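Local coordinates for BIFUNCTIONAL PROTEIN Proline utilization A (PutA) (Corynebacterium freiburgense, PDB 5UX5), which oxidises proline to glutamate in two steps, joining an FAD-dependent proline dehydrogenase and an NAD-dependent aldehyde dehydrogenase in one chain, at residues R535-L539 against A553-S558; T543-T549 against Y755-L759; A522-R526 against A564-A568; V882-P886 against L962-N967. All coordinates share one frame; numbering follows the deposited sequence.

Contacts 1, 2 and 3 all lie in the aldehyde dehydrogenase part of the chain. Contacts 1 and 3 share helix 550-574, with their centres about 17 Å apart. Contacts 1 and 2 share helix 535-544, and a salt bridge joins them directly, Glu556 OE1 to Lys548 NZ at 2.7 Å. Of the cofactors, NAD lies about 13 Å from the side chain of Lys548 in contact 2. Contact 4, where a loop of the aldehyde dehydrogenase region meets strand 965-980 further along the chain, touches contact 3 through Tyr566: its CB lies 3.6 Å from Val882 CG1. Contacts 2 and 4 are the furthest apart, with centres about 29 Å from each other.

Contact 1 (R535-L539 against A553-S558); sequences RQDLL and ADPEVS
Helix 535-544 packs on helix 550-574 in a buried helix-helix contact of the aldehyde dehydrogenase region, Arg535, Leu538 and Leu539 meeting Ala553, Asp554, Val557 and Ser558. The two short segments run in broadly opposite directions but well inclined, 133° between them, their axes 9.8 Å apart at closest approach. Leu538 CB lies 3.9 Å from Val557 CG2, and Leu539 CD2 sits 3.8 Å from Ala553 CB, beside the backbone of Asp554. Met542, one turn further along, also packs on Ala553 and Val557.

The polar side is carried by Arg535. Its CG is anti to the backbone N (chi1 174°), and a bend at chi3 turns the guanidinium toward the second helix. Val557 CG1 lies over the centre of one face of that group, 3.8 Å above the plane. NE is taken by Glu532 of the preceding helix. NH1 reaches Asp554 OD1 at 2.9 Å in a salt bridge, coming from above the carboxylate plane rather than within it, with the two flat groups about 60° apart. Ser472 holds the same OD1, while Asp471 bonds the hydroxyl of Ser558, so the loop at 471-472 ties into both acceptors. That hydroxyl lies close to the guanidinium plane and takes both terminal nitrogens end-on: NH2 meets Ser558 OG at 3.0 Å and NH1 meets it at 3.2 Å.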
loop_
_atom_site.group_PDB
_atom_site.type_symbol
_atom_site.label_atom_id
_atom_site.label_comp_id
_atom_site.label_asym_id
_atom_site.label_seq_id
_atom_site.Cartn_x
_atom_site.Cartn_y
_atom_site.Cartn_z
ATOM N N ARG A 535 2.904 -10.733 -16.869
ATOM C CA ARG A 535 2.127 -9.950 -15.912
ATOM C C ARG A 535 0.784 -9.553 -16.504
ATOM O O ARG A 535 -0.245 -9.601 -15.822
ATOM C CB ARG A 535 2.887 -8.690 -15.465
ATOM C CG ARG A 535 2.007 -7.802 -14.580
ATOM C CD ARG A 535 2.676 -6.541 -14.048
ATOM N NE ARG A 535 3.881 -6.816 -13.270
ATOM C CZ ARG A 535 3.930 -6.831 -11.943
ATOM N NH1 ARG A 535 2.833 -6.601 -11.232
ATOM N NH2 ARG A 535 5.080 -7.089 -11.327
ATOM N N GLN A 536 0.761 -9.208 -17.796
ATOM C CA GLN A 536 -0.504 -8.780 -18.367
ATOM C C GLN A 536 -1.429 -9.942 -18.658
ATOM O O GLN A 536 -2.649 -9.799 -18.516
ATOM C CB GLN A 536 -0.259 -7.937 -19.613
ATOM C CG GLN A 536 -0.164 -6.483 -19.244
ATOM C CD GLN A 536 0.971 -5.778 -19.918
ATOM O OE1 GLN A 536 0.962 -5.537 -21.140
ATOM N NE2 GLN A 536 1.985 -5.441 -19.119
ATOM N N ASP A 537 -0.888 -11.093 -19.045
ATOM C CA ASP A 537 -1.721 -12.286 -19.117
ATOM C C ASP A 537 -2.284 -12.639 -17.737
ATOM O O ASP A 537 -3.453 -13.033 -17.616
ATOM C CB ASP A 537 -0.925 -13.452 -19.703
ATOM C CG ASP A 537 -0.520 -13.219 -21.134
ATOM O OD1 ASP A 537 -1.400 -13.338 -22.009
ATOM O OD2 ASP A 537 0.673 -12.930 -21.391
ATOM N N LEU A 538 -1.465 -12.530 -16.677
ATOM C CA LEU A 538 -1.990 -12.848 -15.358
ATOM C C LEU A 538 -3.091 -11.870 -14.988
ATOM O O LEU A 538 -4.133 -12.276 -14.476
ATOM C CB LEU A 538 -0.883 -12.865 -14.290
ATOM C CG LEU A 538 0.187 -13.968 -14.415
ATOM C CD1 LEU A 538 1.295 -13.785 -13.395
ATOM C CD2 LEU A 538 -0.396 -15.338 -14.317
ATOM N N LEU A 539 -2.887 -10.580 -15.260
ATOM C CA LEU A 539 -3.924 -9.588 -14.970
ATOM C C LEU A 539 -5.216 -9.910 -15.723
ATOM O O LEU A 539 -6.317 -9.827 -15.161
ATOM C CB LEU A 539 -3.411 -8.186 -15.306
ATOM C CG LEU A 539 -2.284 -7.713 -14.376
ATOM C CD1 LEU A 539 -1.787 -6.320 -14.718
ATOM C CD2 LEU A 539 -2.726 -7.783 -12.919
ATOM N N ALA A 553 -5.200 -6.947 -8.219
ATOM C CA ALA A 553 -4.499 -8.073 -8.826
ATOM C C ALA A 553 -3.021 -7.767 -9.109
ATOM O O ALA A 553 -2.186 -8.667 -8.994
ATOM C CB ALA A 553 -5.228 -8.494 -10.096
ATOM N N ASP A 554 -2.685 -6.526 -9.520
ATOM C CA ASP A 554 -1.308 -6.198 -9.902
ATOM C C ASP A 554 -0.283 -6.366 -8.783
ATOM O O ASP A 554 0.783 -6.941 -9.053
ATOM C CB ASP A 554 -1.268 -4.790 -10.501
ATOM C CG ASP A 554 0.111 -4.406 -11.063
ATOM O OD1 ASP A 554 0.583 -5.045 -12.037
ATOM O OD2 ASP A 554 0.698 -3.414 -10.558
ATOM N N PRO A 555 -0.495 -5.900 -7.543
ATOM C CA PRO A 555 0.500 -6.206 -6.487
ATOM C C PRO A 555 0.632 -7.684 -6.221
ATOM O O PRO A 555 1.675 -8.127 -5.728
ATOM C CB PRO A 555 -0.045 -5.488 -5.244
ATOM C CG PRO A 555 -1.009 -4.522 -5.735
ATOM C CD PRO A 555 -1.589 -5.070 -7.012
ATOM N N GLU A 556 -0.405 -8.464 -6.530
ATOM C CA GLU A 556 -0.354 -9.900 -6.298
ATOM C C GLU A 556 0.615 -10.572 -7.246
ATOM O O GLU A 556 1.288 -11.546 -6.869
ATOM C CB GLU A 556 -1.749 -10.514 -6.437
ATOM C CG GLU A 556 -1.746 -11.946 -6.003
ATOM C CD GLU A 556 -3.044 -12.671 -6.188
ATOM O OE1 GLU A 556 -4.117 -12.030 -6.145
ATOM O OE2 GLU A 556 -2.981 -13.908 -6.335
ATOM N N VAL A 557 0.692 -10.074 -8.484
ATOM C CA VAL A 557 1.687 -10.574 -9.423
ATOM C C VAL A 557 3.084 -10.217 -8.922
ATOM O O VAL A 557 4.043 -10.982 -9.086
ATOM C CB VAL A 557 1.397 -10.035 -10.838
ATOM C CG1 VAL A 557 2.524 -10.412 -11.808
ATOM C CG2 VAL A 557 0.050 -10.569 -11.314
ATOM N N SER A 558 3.221 -9.047 -8.301
ATOM C CA SER A 558 4.504 -8.710 -7.714
ATOM C C SER A 558 4.843 -9.651 -6.576
ATOM O O SER A 558 5.996 -10.094 -6.466
ATOM C CB SER A 558 4.513 -7.262 -7.260
ATOM O OG SER A 558 4.431 -6.464 -8.429
#

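Contact 2 (T543-T549 against Y755-L759); sequences THEAGKT and YGHEL
The imidazoles of His544 and His757 lie with their planes almost parallel, 7° apart, but offset until hardly any ring lies over ring, the centroids 5.3 Å from each other. What really touches is the stem of one and the ring of the other: His757 CB approaches obliquely, 3.5 Å from His544 NE2. At the edge of the His757 ring, near its plane, sits the carbonyl oxygen of Thr543. The far nitrogen of the first ring is fixed within its own helix, His544 ND1 being bonded to the carbonyl of Gly540. The backbone puts His757 CB against the partner ring; from there chi1 (66°), with CG between the backbone N and the carbonyl carbon, turns the imidazole itself off to the exposed surface.

Behind the rings the contact is backbone on backbone. Gly756, with no side chain, brings its CA within 3.4 Å of Lys548 O, a CA-H...O contact, and within 3.7 Å of Gly547 O. Its own carbonyl oxygen lies 3.7 Å from Thr549 CA. No conventional hydrogen bond joins the two segments.

One partner is a tight turn, the other the link between two helices. Residues 755-758 form a type I beta turn, closed by Glu758 N to Tyr755 O at 3.2 Å. The link leaves helix 535-544, passes Gly547 with positive phi, and starts helix 550-574 at Thr549, a classical N-cap whose hydroxyl receives Glu552 N.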
loop_
_atom_site.group_PDB
_atom_site.type_symbol
_atom_site.label_atom_id
_atom_site.label_comp_id
_atom_site.label_asym_id
_atom_site.label_seq_id
_atom_site.Cartn_x
_atom_site.Cartn_y
_atom_site.Cartn_z
ATOM N N THR A 543 -8.573 -10.642 -13.495
ATOM C CA THR A 543 -9.671 -9.671 -13.485
ATOM C C THR A 543 -10.975 -10.261 -14.014
ATOM O O THR A 543 -12.045 -9.732 -13.699
ATOM C CB THR A 543 -9.299 -8.397 -14.268
ATOM O OG1 THR A 543 -8.819 -8.727 -15.575
ATOM C CG2 THR A 543 -8.203 -7.607 -13.550
ATOM N N HIS A 544 -10.920 -11.376 -14.750
ATOM C CA HIS A 544 -12.127 -12.048 -15.224
ATOM C C HIS A 544 -12.478 -13.247 -14.338
ATOM O O HIS A 544 -13.504 -13.231 -13.648
ATOM C CB HIS A 544 -11.949 -12.453 -16.685
ATOM C CG HIS A 544 -11.823 -11.273 -17.595
ATOM N ND1 HIS A 544 -10.603 -10.753 -17.973
ATOM C CD2 HIS A 544 -12.763 -10.476 -18.155
ATOM C CE1 HIS A 544 -10.798 -9.695 -18.737
ATOM N NE2 HIS A 544 -12.099 -9.506 -18.862
ATOM N N GLU A 545 -11.635 -14.289 -14.320
ATOM C CA GLU A 545 -11.989 -15.499 -13.582
ATOM C C GLU A 545 -12.067 -15.229 -12.088
ATOM O O GLU A 545 -13.016 -15.658 -11.424
ATOM C CB GLU A 545 -11.002 -16.620 -13.871
ATOM C CG GLU A 545 -11.500 -17.968 -13.369
ATOM C CD GLU A 545 -10.460 -19.048 -13.425
ATOM O OE1 GLU A 545 -10.795 -20.189 -13.811
ATOM O OE2 GLU A 545 -9.297 -18.746 -13.101
ATOM N N ALA A 546 -11.077 -14.528 -11.536
ATOM C CA ALA A 546 -11.092 -14.235 -10.105
ATOM C C ALA A 546 -11.913 -12.998 -9.753
ATOM O O ALA A 546 -12.314 -12.856 -8.595
ATOM C CB ALA A 546 -9.660 -14.065 -9.585
ATOM N N GLY A 547 -12.212 -12.122 -10.709
ATOM C CA GLY A 547 -13.042 -10.969 -10.406
ATOM C C GLY A 547 -12.372 -9.858 -9.620
ATOM O O GLY A 547 -13.068 -9.083 -8.958
ATOM N N LYS A 548 -11.041 -9.776 -9.642
ATOM C CA LYS A 548 -10.285 -8.738 -8.950
ATOM C C LYS A 548 -10.097 -7.509 -9.840
ATOM O O LYS A 548 -10.011 -7.613 -11.062
ATOM C CB LYS A 548 -8.914 -9.289 -8.525
ATOM C CG LYS A 548 -9.028 -10.641 -7.838
ATOM C CD LYS A 548 -7.726 -11.108 -7.182
ATOM C CE LYS A 548 -7.273 -10.131 -6.125
ATOM N NZ LYS A 548 -6.274 -10.656 -5.198
ATOM N N THR A 549 -10.008 -6.338 -9.215
ATOM C CA THR A 549 -9.582 -5.156 -9.953
ATOM C C THR A 549 -8.086 -5.223 -10.240
ATOM O O THR A 549 -7.349 -6.000 -9.632
ATOM C CB THR A 549 -9.888 -3.874 -9.178
ATOM O OG1 THR A 549 -9.109 -3.819 -7.968
ATOM C CG2 THR A 549 -11.384 -3.780 -8.852
ATOM N N TYR A 755 -17.794 -5.191 -11.533
ATOM C CA TYR A 755 -16.917 -6.319 -11.827
ATOM C C TYR A 755 -15.459 -5.873 -11.876
ATOM O O TYR A 755 -15.147 -4.719 -12.182
ATOM C CB TYR A 755 -17.301 -6.984 -13.156
ATOM C CG TYR A 755 -18.636 -7.669 -13.094
ATOM C CD1 TYR A 755 -18.807 -8.835 -12.359
ATOM C CD2 TYR A 755 -19.753 -7.113 -13.721
ATOM C CE1 TYR A 755 -20.047 -9.446 -12.268
ATOM C CE2 TYR A 755 -20.983 -7.711 -13.633
ATOM C CZ TYR A 755 -21.128 -8.873 -12.904
ATOM O OH TYR A 755 -22.360 -9.471 -12.827
ATOM N N GLY A 756 -14.557 -6.812 -11.575
ATOM C CA GLY A 756 -13.143 -6.475 -11.559
ATOM C C GLY A 756 -12.591 -6.090 -12.917
ATOM O O GLY A 756 -11.609 -5.348 -12.985
ATOM N N HIS A 757 -13.226 -6.537 -13.998
ATOM C CA HIS A 757 -12.729 -6.276 -15.341
ATOM C C HIS A 757 -13.183 -4.919 -15.885
ATOM O O HIS A 757 -12.912 -4.608 -17.050
ATOM C CB HIS A 757 -13.172 -7.389 -16.294
ATOM C CG HIS A 757 -14.652 -7.437 -16.512
ATOM N ND1 HIS A 757 -15.468 -8.374 -15.911
ATOM C CD2 HIS A 757 -15.474 -6.630 -17.226
ATOM C CE1 HIS A 757 -16.722 -8.167 -16.269
ATOM N NE2 HIS A 757 -16.752 -7.110 -17.061
ATOM N N GLU A 758 -13.856 -4.113 -15.067
ATOM C CA GLU A 758 -14.276 -2.766 -15.436
ATOM C C GLU A 758 -13.344 -1.757 -14.772
ATOM O O GLU A 758 -13.362 -1.611 -13.549
ATOM C CB GLU A 758 -15.727 -2.517 -15.017
ATOM C CG GLU A 758 -16.785 -3.103 -15.956
ATOM C CD GLU A 758 -16.697 -2.562 -17.392
ATOM O OE1 GLU A 758 -16.143 -1.460 -17.607
ATOM O OE2 GLU A 758 -17.184 -3.250 -18.317
ATOM N N LEU A 759 -12.579 -1.023 -15.583
ATOM C CA LEU A 759 -11.556 -0.112 -15.062
ATOM C C LEU A 759 -12.076 0.840 -13.992
ATOM O O LEU A 759 -11.323 1.213 -13.084
ATOM C CB LEU A 759 -10.955 0.704 -16.202
ATOM C CG LEU A 759 -10.096 -0.084 -17.180
ATOM C CD1 LEU A 759 -9.817 0.748 -18.438
ATOM C CD2 LEU A 759 -8.803 -0.443 -16.461
#

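Contact 3 (A522-R526 against A564-A568); sequences ALLQR and ARYYA
Gln525 and Arg565 cross at about a right angle, yet their flat ends are nearly coplanar, the amide and guanidinium planes only 16° apart. From Arg565 NH2 to Gln525 OE1 the N-H...O angle is a nearly straight 163°, but at 3.3 Å the hydrogen bond is weak. The oxygen arrives at the edge of the guanidinium, in its plane. A bend at chi2 folds the glutamine chain over to the second helix, laying OE1 also beside the aliphatic stem of the arginine, 3.5 Å from Arg565 CG. The other end of the amide, Gln525 NE2, rests on Ala568 CB at 3.8 Å. The stronger partner of Arg565 NH2 is Asp529, one turn along the first helix, with which it forms a salt bridge.

Leu524 takes the inner side. It points its CB at the opposite helix, 4.0 Å from Ala568 CB, while the branch CD1 lies over the backbone of Ala568. Ala564 answers from the other helix, its CB 3.6 Å from Leu524 O. Small alanines at these two places go with close axes, 8.4 Å at the nearest point, in segments running almost antiparallel at 160°.

Helix 599-611 covers the buried side, with Phe606 touching both Leu524 and Ala564 and Ala610 adding to Leu524. On the far side of helix 550-574, the ring of Tyr566 packs against Gln883 in the loop that precedes strand 890-891.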
loop_
_atom_site.group_PDB
_atom_site.type_symbol
_atom_site.label_atom_id
_atom_site.label_comp_id
_atom_site.label_asym_id
_atom_site.label_seq_id
_atom_site.Cartn_x
_atom_site.Cartn_y
_atom_site.Cartn_z
ATOM N N ALA A 522 18.511 -21.205 -9.917
ATOM C CA ALA A 522 18.440 -20.701 -11.280
ATOM C C ALA A 522 17.037 -20.834 -11.847
ATOM O O ALA A 522 16.575 -19.958 -12.590
ATOM C CB ALA A 522 19.457 -21.434 -12.151
ATOM N N LEU A 523 16.360 -21.942 -11.545
ATOM C CA LEU A 523 14.992 -22.105 -12.006
ATOM C C LEU A 523 14.079 -21.077 -11.354
ATOM O O LEU A 523 13.240 -20.473 -12.033
ATOM C CB LEU A 523 14.492 -23.516 -11.719
ATOM C CG LEU A 523 15.051 -24.633 -12.595
ATOM C CD1 LEU A 523 14.455 -25.929 -12.192
ATOM C CD2 LEU A 523 14.792 -24.374 -14.031
ATOM N N LEU A 524 14.228 -20.846 -10.043
ATOM C CA LEU A 524 13.343 -19.882 -9.399
ATOM C C LEU A 524 13.551 -18.482 -9.970
ATOM O O LEU A 524 12.579 -17.780 -10.282
ATOM C CB LEU A 524 13.561 -19.888 -7.896
ATOM C CG LEU A 524 13.023 -21.164 -7.267
ATOM C CD1 LEU A 524 13.518 -21.358 -5.801
ATOM C CD2 LEU A 524 11.534 -21.136 -7.352
ATOM N N GLN A 525 14.813 -18.088 -10.177
ATOM C CA GLN A 525 15.091 -16.755 -10.682
ATOM C C GLN A 525 14.519 -16.601 -12.075
ATOM O O GLN A 525 13.920 -15.572 -12.404
ATOM C CB GLN A 525 16.598 -16.495 -10.674
ATOM C CG GLN A 525 17.245 -16.409 -9.282
ATOM C CD GLN A 525 16.846 -15.164 -8.505
ATOM O OE1 GLN A 525 16.145 -14.285 -9.016
ATOM N NE2 GLN A 525 17.296 -15.081 -7.258
ATOM N N ARG A 526 14.628 -17.652 -12.876
ATOM C CA ARG A 526 14.044 -17.635 -14.204
ATOM C C ARG A 526 12.521 -17.610 -14.123
ATOM O O ARG A 526 11.854 -16.946 -14.933
ATOM C CB ARG A 526 14.530 -18.861 -14.970
ATOM C CG ARG A 526 15.077 -18.529 -16.323
ATOM C CD ARG A 526 16.221 -19.441 -16.643
ATOM N NE ARG A 526 15.734 -20.761 -17.002
ATOM C CZ ARG A 526 16.278 -21.884 -16.561
ATOM N NH1 ARG A 526 17.321 -21.834 -15.733
ATOM N NH2 ARG A 526 15.771 -23.051 -16.940
ATOM N N ALA A 564 9.392 -16.038 -5.584
ATOM C CA ALA A 564 10.422 -16.802 -6.282
ATOM C C ALA A 564 11.816 -16.296 -5.932
ATOM O O ALA A 564 12.715 -17.090 -5.643
ATOM C CB ALA A 564 10.193 -16.752 -7.789
ATOM N N ARG A 565 12.018 -14.979 -5.938
ATOM C CA ARG A 565 13.348 -14.438 -5.649
ATOM C C ARG A 565 13.708 -14.580 -4.174
ATOM O O ARG A 565 14.825 -14.994 -3.842
ATOM C CB ARG A 565 13.424 -12.972 -6.076
ATOM C CG ARG A 565 13.374 -12.795 -7.575
ATOM C CD ARG A 565 14.095 -11.531 -8.038
ATOM N NE ARG A 565 13.319 -10.911 -9.107
ATOM C CZ ARG A 565 13.344 -11.292 -10.377
ATOM N NH1 ARG A 565 12.553 -10.679 -11.247
ATOM N NH2 ARG A 565 14.166 -12.275 -10.771
ATOM N N TYR A 566 12.766 -14.288 -3.282
ATOM C CA TYR A 566 13.034 -14.396 -1.853
ATOM C C TYR A 566 13.354 -15.837 -1.458
ATOM O O TYR A 566 14.348 -16.090 -0.772
ATOM C CB TYR A 566 11.846 -13.879 -1.054
ATOM C CG TYR A 566 12.109 -13.844 0.425
ATOM C CD1 TYR A 566 13.005 -12.943 0.938
ATOM C CD2 TYR A 566 11.457 -14.700 1.316
ATOM C CE1 TYR A 566 13.272 -12.871 2.282
ATOM C CE2 TYR A 566 11.719 -14.630 2.708
ATOM C CZ TYR A 566 12.634 -13.712 3.174
ATOM O OH TYR A 566 12.952 -13.577 4.510
ATOM N N TYR A 567 12.514 -16.798 -1.868
ATOM C CA TYR A 567 12.757 -18.179 -1.453
ATOM C C TYR A 567 13.990 -18.746 -2.130
ATOM O O TYR A 567 14.619 -19.660 -1.584
ATOM C CB TYR A 567 11.538 -19.079 -1.701
ATOM C CG TYR A 567 10.308 -18.728 -0.851
ATOM C CD1 TYR A 567 10.438 -18.226 0.442
ATOM C CD2 TYR A 567 9.019 -18.883 -1.355
ATOM C CE1 TYR A 567 9.313 -17.890 1.205
ATOM C CE2 TYR A 567 7.888 -18.559 -0.587
ATOM C CZ TYR A 567 8.044 -18.062 0.694
ATOM O OH TYR A 567 6.930 -17.726 1.456
ATOM N N ALA A 568 14.364 -18.212 -3.298
ATOM C CA ALA A 568 15.660 -18.562 -3.883
ATOM C C ALA A 568 16.813 -18.169 -2.958
ATOM O O ALA A 568 17.702 -18.981 -2.680
ATOM C CB ALA A 568 15.818 -17.907 -5.248
#

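Contact 4 (V882-P886 against L962-N967); sequences VQRQP and LRCESN
Gln885 and Asn967 make the close-fitting half of this contact, where the loop before strand 890-891 meets the start of strand 965-980. Gln885 NE2 gives a hydrogen bond of 2.8 Å to Asn967 OD1, fairly straight at 162° and arriving above the carbonyl plane of the asparagine, the two amide planes 67° apart. The chain of Gln885 bends at chi2 (96°) to bring its amide there, while its OE1 is taken by Ile881 N. Asn967 passes the link on: its ND2 meets the anti lone pair of Glu965 OE1 at 3.0 Å, in its own amide plane. Asn967 CB lies 3.3 Å from Arg884 O.

The other half rests on packing, without a hydrogen bond across the segments, and Leu962 is its partly exposed member. Leu962 CD1 lies over the centre of one face of the Arg884 guanidinium, 3.7 Å from CZ. The extended arginine carries on to the carbonyl of Leu312, in helix 303-313 of the proline dehydrogenase region. Arg884 NH1 and Glu965 OE1, at 4.4 Å, are opposite charges short of a salt bridge.

Buried amides and a carboxylate thus satisfy one another in a chain of hydrogen bonds, with Ser1062 on Asn967 OD1 and Arg875 in a salt bridge with Glu965 OE2. Two arginines so near would probably keep Glu965 ionised.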
loop_
_atom_site.group_PDB
_atom_site.type_symbol
_atom_site.label_atom_id
_atom_site.label_comp_id
_atom_site.label_asym_id
_atom_site.label_seq_id
_atom_site.Cartn_x
_atom_site.Cartn_y
_atom_site.Cartn_z
ATOM N N VAL A 882 6.436 -9.158 0.600
ATOM C CA VAL A 882 7.456 -10.157 0.881
ATOM C C VAL A 882 8.658 -9.506 1.541
ATOM O O VAL A 882 9.104 -8.434 1.134
ATOM C CB VAL A 882 7.893 -10.876 -0.400
ATOM C CG1 VAL A 882 9.132 -11.692 -0.120
ATOM C CG2 VAL A 882 6.789 -11.752 -0.917
ATOM N N GLN A 883 9.119 -10.112 2.623
ATOM C CA GLN A 883 10.283 -9.690 3.388
ATOM C C GLN A 883 10.085 -8.381 4.142
ATOM O O GLN A 883 10.633 -8.222 5.235
ATOM C CB GLN A 883 11.508 -9.614 2.493
ATOM C CG GLN A 883 12.738 -9.435 3.304
ATOM C CD GLN A 883 13.916 -9.021 2.463
ATOM O OE1 GLN A 883 15.006 -9.584 2.598
ATOM N NE2 GLN A 883 13.708 -8.036 1.580
ATOM N N ARG A 884 9.321 -7.433 3.583
ATOM C CA ARG A 884 8.968 -6.231 4.339
ATOM C C ARG A 884 8.061 -6.581 5.503
ATOM O O ARG A 884 8.299 -6.158 6.635
ATOM C CB ARG A 884 8.276 -5.209 3.447
ATOM C CG ARG A 884 9.151 -4.379 2.556
ATOM C CD ARG A 884 8.345 -3.212 2.020
ATOM N NE ARG A 884 8.871 -2.668 0.775
ATOM C CZ ARG A 884 8.214 -1.779 0.033
ATOM N NH1 ARG A 884 7.028 -1.357 0.417
ATOM N NH2 ARG A 884 8.732 -1.324 -1.092
ATOM N N GLN A 885 6.962 -7.278 5.216
ATOM C CA GLN A 885 6.001 -7.748 6.220
ATOM C C GLN A 885 5.785 -9.229 5.945
ATOM O O GLN A 885 4.878 -9.608 5.191
ATOM C CB GLN A 885 4.683 -6.973 6.160
ATOM C CG GLN A 885 4.843 -5.465 6.303
ATOM C CD GLN A 885 4.900 -4.776 4.950
ATOM O OE1 GLN A 885 4.424 -5.328 3.947
ATOM N NE2 GLN A 885 5.515 -3.583 4.904
ATOM N N PRO A 886 6.658 -10.086 6.464
ATOM C CA PRO A 886 6.391 -11.527 6.417
ATOM C C PRO A 886 5.022 -11.816 7.013
ATOM O O PRO A 886 4.632 -11.233 8.027
ATOM C CB PRO A 886 7.515 -12.111 7.264
ATOM C CG PRO A 886 8.594 -11.066 7.212
ATOM C CD PRO A 886 7.926 -9.770 7.139
ATOM N N LEU A 962 13.675 0.877 4.584
ATOM C CA LEU A 962 13.055 2.048 3.967
ATOM C C LEU A 962 13.124 3.254 4.887
ATOM O O LEU A 962 13.031 3.118 6.103
ATOM C CB LEU A 962 11.579 1.791 3.668
ATOM C CG LEU A 962 11.221 0.583 2.822
ATOM C CD1 LEU A 962 9.729 0.533 2.561
ATOM C CD2 LEU A 962 11.947 0.680 1.565
ATOM N N ARG A 963 13.246 4.460 4.306
ATOM C CA ARG A 963 13.178 5.673 5.125
ATOM C C ARG A 963 11.772 5.887 5.698
ATOM O O ARG A 963 11.611 6.078 6.905
ATOM C CB ARG A 963 13.638 6.884 4.312
ATOM C CG ARG A 963 15.137 7.226 4.444
ATOM C CD ARG A 963 15.726 7.999 3.224
ATOM N NE ARG A 963 15.862 7.132 2.043
ATOM C CZ ARG A 963 15.153 7.243 0.913
ATOM N NH1 ARG A 963 15.362 6.383 -0.088
ATOM N NH2 ARG A 963 14.230 8.204 0.778
ATOM N N CYS A 964 10.733 5.789 4.868
ATOM C CA CYS A 964 9.415 6.258 5.286
ATOM C C CYS A 964 8.626 5.234 6.102
ATOM O O CYS A 964 7.567 5.570 6.645
ATOM C CB CYS A 964 8.590 6.631 4.056
ATOM S SG CYS A 964 8.247 5.184 3.043
ATOM N N GLU A 965 9.092 3.998 6.193
ATOM C CA GLU A 965 8.319 2.961 6.856
ATOM C C GLU A 965 9.268 2.000 7.559
ATOM O O GLU A 965 10.099 1.360 6.917
ATOM C CB GLU A 965 7.450 2.233 5.844
ATOM C CG GLU A 965 6.561 1.181 6.413
ATOM C CD GLU A 965 5.650 0.609 5.370
ATOM O OE1 GLU A 965 6.080 -0.292 4.599
ATOM O OE2 GLU A 965 4.493 1.096 5.294
ATOM N N SER A 966 9.136 1.899 8.875
ATOM C CA SER A 966 9.859 0.906 9.661
ATOM C C SER A 966 9.189 -0.452 9.512
ATOM O O SER A 966 7.995 -0.591 9.777
ATOM C CB SER A 966 9.893 1.320 11.126
ATOM O OG SER A 966 10.417 0.266 11.894
ATOM N N ASN A 967 9.941 -1.453 9.072
ATOM C CA ASN A 967 9.399 -2.801 8.901
ATOM C C ASN A 967 10.260 -3.795 9.681
ATOM O O ASN A 967 11.335 -4.190 9.213
ATOM C CB ASN A 967 9.288 -3.147 7.418
ATOM C CG ASN A 967 8.213 -2.296 6.708
ATOM O OD1 ASN A 967 7.019 -2.481 6.948
ATOM N ND2 ASN A 967 8.636 -1.393 5.822
#